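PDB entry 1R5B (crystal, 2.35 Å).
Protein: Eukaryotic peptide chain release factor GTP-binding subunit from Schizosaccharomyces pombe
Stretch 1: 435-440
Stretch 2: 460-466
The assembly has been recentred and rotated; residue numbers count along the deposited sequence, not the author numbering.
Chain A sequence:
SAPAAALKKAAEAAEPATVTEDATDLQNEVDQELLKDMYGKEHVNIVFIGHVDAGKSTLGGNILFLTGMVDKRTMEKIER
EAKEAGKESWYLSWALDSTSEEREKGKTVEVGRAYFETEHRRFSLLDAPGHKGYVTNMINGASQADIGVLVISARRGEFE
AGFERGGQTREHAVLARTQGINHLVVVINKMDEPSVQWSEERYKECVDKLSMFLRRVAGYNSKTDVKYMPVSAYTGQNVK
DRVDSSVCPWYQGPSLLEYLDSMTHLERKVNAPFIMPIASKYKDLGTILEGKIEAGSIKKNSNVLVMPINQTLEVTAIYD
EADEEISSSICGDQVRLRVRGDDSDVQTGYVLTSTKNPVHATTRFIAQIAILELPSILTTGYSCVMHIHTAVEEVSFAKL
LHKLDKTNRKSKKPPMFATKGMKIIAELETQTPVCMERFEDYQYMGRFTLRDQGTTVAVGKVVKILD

Stretch 1 435-440: CMERFE
Stretch 2 460-466: GKVVKIL

A strand and an irregular segment can pack closely while sharing very few backbone hydrogen bonds, and the contact between residues 435-440 and 460-466 of this release factor subunit is a compact example. The segment from Lys 461 to Ile 465 lies in a strand that begins earlier in the chain, with phi/psi near -126/153 at Lys 461 and -93/141 at Val 462; Val 463, at -118/-16, departs from that pattern before Lys 464 (-157/139) and Ile 465 (-95/146) resume it. The other segment is extended through Met 436 (-167/157) and Glu 437 (-135/164), passes through Arg 438 (-51/137), and turns into helix-like angles at Phe 439 (-53/-40) and Glu 440 (-55/-33). The touching parts run 126° apart, and the register is marked by Arg 438 and Val 463, whose CA atoms lie 5.1 Å apart.

One direct hydrogen bond joins the backbones: Phe 439 N donates to Val 462 O at 3.1 Å, nearly straight at 169°. The same carbonyl accepts from a water, 2.7 Å from Val 462 O, which in turn accepts from Glu 440 N at 3.1 Å. One acceptor thus serves two successive amides, the second through solvent.

Met 436 points toward the strand and adopts p, t, p: chi1 places CG 3.5 Å from Ile 465 CD1, chi1 and chi2 together place SD 4.4 Å from Val 462 CG2, and chi3 turns only CE. Ile 465 also points toward its partner; chi angles of -54° and -67° (m, m) carry CD1 to 4.2 Å from Glu 437 CA, so its methyl packs against backbone as well as thioether chain. Val 462 points sideways with an off-well chi1 of 2°, yet its CG2 still comes within 3.8 Å of Glu 437 O. Glu 437 itself (m, m, chi3 -31°) points away, and its OE2 is hydrogen-bonded elsewhere in the structure.

Phe 439 points toward the strand, and its CB lies 3.7 Å from Lys 461 CB; chi1 t and chi2 80° then orient the ring. Lys 461 begins toward this neighbour, but from chi1 p and an off-well chi2 of -142° its chain leads away, leaving aliphatic carbon at the contact and its ammonium engaged elsewhere.

Arg 438 points sideways, with chi1 to chi4 of m, t, m and 157°. Its CD lies 3.2 Å from Val 463 O, which sits at the guanidinium edge, near its plane. Arg 438 NH1 approaches Glu 440 OE1 to 2.7 Å. Glu 440 is extended (t, t, chi3 8°), and its oxygen lies well out of the guanidinium plane, making this salt bridge an attraction of charges alone.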

ATOM      1  N   CYS A 435      -4.809   1.488  19.976  1.00 27.26           N
ATOM      2  CA  CYS A 435      -5.361   1.199  18.660  1.00 27.03           C
ATOM      3  C   CYS A 435      -4.428   0.312  17.897  1.00 26.90           C
ATOM      4  O   CYS A 435      -3.226   0.507  17.932  1.00 27.02           O
ATOM      5  CB  CYS A 435      -5.594   2.482  17.874  1.00 26.92           C
ATOM      6  SG  CYS A 435      -6.694   3.622  18.735  1.00 28.21           S
ATOM      7  N   MET A 436      -4.986  -0.668  17.205  1.00 26.82           N
ATOM      8  CA  MET A 436      -4.196  -1.619  16.436  1.00 26.40           C
ATOM      9  C   MET A 436      -5.109  -2.407  15.505  1.00 26.74           C
ATOM     10  O   MET A 436      -6.314  -2.496  15.725  1.00 27.17           O
ATOM     11  CB  MET A 436      -3.415  -2.576  17.363  1.00 25.81           C
ATOM     12  CG  MET A 436      -4.292  -3.519  18.199  1.00 24.75           C
ATOM     13  SD  MET A 436      -3.417  -4.732  19.261  1.00 19.26           S
ATOM     14  CE  MET A 436      -2.579  -3.663  20.268  1.00 20.12           C
ATOM     15  N   GLU A 437      -4.521  -2.935  14.446  1.00 27.14           N
ATOM     16  CA  GLU A 437      -5.145  -3.931  13.600  1.00 27.79           C
ATOM     17  C   GLU A 437      -4.120  -5.038  13.326  1.00 28.20           C
ATOM     18  O   GLU A 437      -2.915  -4.840  13.509  1.00 28.04           O
ATOM     19  CB  GLU A 437      -5.557  -3.318  12.257  1.00 27.61           C
ATOM     20  CG  GLU A 437      -6.504  -2.137  12.349  1.00 27.89           C
ATOM     21  CD  GLU A 437      -7.952  -2.511  12.543  1.00 27.86           C
ATOM     22  OE1 GLU A 437      -8.401  -3.570  12.067  1.00 28.02           O
ATOM     23  OE2 GLU A 437      -8.659  -1.707  13.172  1.00 29.80           O
ATOM     24  N   ARG A 438      -4.604  -6.180  12.857  1.00 28.70           N
ATOM     25  CA  ARG A 438      -3.728  -7.222  12.329  1.00 29.71           C
ATOM     26  C   ARG A 438      -2.767  -6.627  11.295  1.00 30.40           C
ATOM     27  O   ARG A 438      -3.188  -5.818  10.470  1.00 31.15           O
ATOM     28  CB  ARG A 438      -4.562  -8.320  11.670  1.00 29.77           C
ATOM     29  CG  ARG A 438      -5.524  -9.036  12.622  1.00 29.72           C
ATOM     30  CD  ARG A 438      -5.968 -10.396  12.126  1.00 30.57           C
ATOM     31  NE  ARG A 438      -6.726 -10.303  10.883  1.00 31.24           N
ATOM     32  CZ  ARG A 438      -6.872 -11.289  10.004  1.00 31.48           C
ATOM     33  NH1 ARG A 438      -6.332 -12.483  10.220  1.00 33.28           N
ATOM     34  NH2 ARG A 438      -7.574 -11.081   8.897  1.00 31.74           N
ATOM     35  N   PHE A 439      -1.490  -7.012  11.343  1.00 30.67           N
ATOM     36  CA  PHE A 439      -0.504  -6.607  10.335  1.00 30.63           C
ATOM     37  C   PHE A 439      -1.013  -6.935   8.933  1.00 31.58           C
ATOM     38  O   PHE A 439      -0.817  -6.171   7.989  1.00 31.96           O
ATOM     39  CB  PHE A 439       0.826  -7.332  10.589  1.00 30.36           C
ATOM     40  CG  PHE A 439       1.929  -6.964   9.620  1.00 28.42           C
ATOM     41  CD1 PHE A 439       2.657  -5.784   9.787  1.00 26.55           C
ATOM     42  CD2 PHE A 439       2.235  -7.790   8.546  1.00 27.06           C
ATOM     43  CE1 PHE A 439       3.666  -5.432   8.895  1.00 26.27           C
ATOM     44  CE2 PHE A 439       3.257  -7.447   7.647  1.00 25.99           C
ATOM     45  CZ  PHE A 439       3.973  -6.266   7.824  1.00 24.98           C
ATOM     46  N   GLU A 440      -1.652  -8.101   8.833  1.00 32.25           N
ATOM     47  CA  GLU A 440      -2.271  -8.637   7.625  1.00 32.20           C
ATOM     48  C   GLU A 440      -3.298  -7.673   7.008  1.00 32.18           C
ATOM     49  O   GLU A 440      -3.469  -7.636   5.784  1.00 31.93           O
ATOM     50  CB  GLU A 440      -2.958  -9.965   8.000  1.00 32.43           C
ATOM     51  CG  GLU A 440      -3.785 -10.632   6.904  1.00 33.96           C
ATOM     52  CD  GLU A 440      -4.330 -12.008   7.298  1.00 35.67           C
ATOM     53  OE1 GLU A 440      -4.203 -12.420   8.482  1.00 35.35           O
ATOM     54  OE2 GLU A 440      -4.897 -12.687   6.407  1.00 36.98           O
ATOM     55  N   GLY A 460       7.935  -7.115  16.371  1.00 33.46           N
ATOM     56  CA  GLY A 460       6.807  -8.005  16.200  1.00 33.57           C
ATOM     57  C   GLY A 460       5.634  -7.426  15.444  1.00 33.75           C
ATOM     58  O   GLY A 460       5.541  -6.220  15.242  1.00 33.80           O
ATOM     59  N   LYS A 461       4.747  -8.318  15.017  1.00 33.75           N
ATOM     60  CA  LYS A 461       3.496  -7.952  14.384  1.00 33.72           C
ATOM     61  C   LYS A 461       2.336  -8.611  15.113  1.00 33.74           C
ATOM     62  O   LYS A 461       2.518  -9.672  15.697  1.00 33.80           O
ATOM     63  CB  LYS A 461       3.502  -8.380  12.918  1.00 33.79           C
ATOM     64  CG  LYS A 461       3.549  -9.886  12.671  1.00 33.49           C
ATOM     65  CD  LYS A 461       4.441 -10.224  11.475  1.00 32.78           C
ATOM     66  CE  LYS A 461       4.746 -11.718  11.378  1.00 32.41           C
ATOM     67  NZ  LYS A 461       4.632 -12.217   9.976  1.00 31.59           N
ATOM     68  N   VAL A 462       1.149  -7.999  15.060  1.00 33.41           N
ATOM     69  CA  VAL A 462      -0.026  -8.547  15.741  1.00 33.34           C
ATOM     70  C   VAL A 462      -0.795  -9.413  14.760  1.00 33.36           C
ATOM     71  O   VAL A 462      -0.892  -9.057  13.602  1.00 33.14           O
ATOM     72  CB  VAL A 462      -0.951  -7.443  16.409  1.00 33.40           C
ATOM     73  CG1 VAL A 462      -0.452  -6.028  16.163  1.00 32.86           C
ATOM     74  CG2 VAL A 462      -2.424  -7.594  16.007  1.00 33.07           C
ATOM     75  N   VAL A 463      -1.325 -10.549  15.224  1.00 33.71           N
ATOM     76  CA  VAL A 463      -1.988 -11.532  14.352  1.00 34.08           C
ATOM     77  C   VAL A 463      -3.458 -11.766  14.669  1.00 34.42           C
ATOM     78  O   VAL A 463      -4.185 -12.353  13.863  1.00 34.06           O
ATOM     79  CB  VAL A 463      -1.234 -12.909  14.355  1.00 34.33           C
ATOM     80  CG1 VAL A 463      -1.183 -13.523  15.744  1.00 34.30           C
ATOM     81  CG2 VAL A 463      -1.841 -13.891  13.344  1.00 34.70           C
ATOM     82  N   LYS A 464      -3.895 -11.337  15.847  1.00 35.34           N
ATOM     83  CA  LYS A 464      -5.313 -11.421  16.199  1.00 36.16           C
ATOM     84  C   LYS A 464      -5.677 -10.418  17.290  1.00 36.61           C
ATOM     85  O   LYS A 464      -4.913 -10.215  18.233  1.00 36.38           O
ATOM     86  CB  LYS A 464      -5.680 -12.846  16.641  1.00 36.34           C
ATOM     87  CG  LYS A 464      -7.162 -13.023  17.018  1.00 37.18           C
ATOM     88  CD  LYS A 464      -7.678 -14.458  16.817  1.00 37.95           C
ATOM     89  CE  LYS A 464      -8.302 -15.035  18.092  1.00 39.09           C
ATOM     90  NZ  LYS A 464      -9.482 -15.921  17.831  1.00 40.22           N
ATOM     91  N   ILE A 465      -6.841  -9.787  17.137  1.00 37.36           N
ATOM     92  CA  ILE A 465      -7.388  -8.875  18.145  1.00 37.84           C
ATOM     93  C   ILE A 465      -8.345  -9.667  19.017  1.00 38.40           C
ATOM     94  O   ILE A 465      -9.032 -10.551  18.521  1.00 38.23           O
ATOM     95  CB  ILE A 465      -8.176  -7.727  17.474  1.00 37.71           C
ATOM     96  CG1 ILE A 465      -7.319  -6.996  16.429  1.00 37.78           C
ATOM     97  CG2 ILE A 465      -8.749  -6.756  18.529  1.00 37.35           C
ATOM     98  CD1 ILE A 465      -6.160  -6.232  17.005  1.00 37.56           C
ATOM     99  N   LEU A 466      -8.412  -9.336  20.300  1.00 39.42           N
ATOM    100  CA  LEU A 466      -9.358  -9.984  21.214  1.00 40.62           C
ATOM    101  C   LEU A 466     -10.247  -8.952  21.924  1.00 41.60           C
ATOM    102  O   LEU A 466      -9.757  -7.919  22.378  1.00 41.93           O
ATOM    103  CB  LEU A 466      -8.625 -10.862  22.233  1.00 40.43           C
ATOM    104  CG  LEU A 466      -7.948 -12.098  21.621  1.00 40.63           C
ATOM    105  CD1 LEU A 466      -6.889 -12.701  22.560  1.00 40.51           C
ATOM    106  CD2 LEU A 466      -8.991 -13.148  21.222  1.00 40.51           C
TER
HETATM  107  O   HOH W   1      -0.893 -10.028  11.125  1.00 66.19           O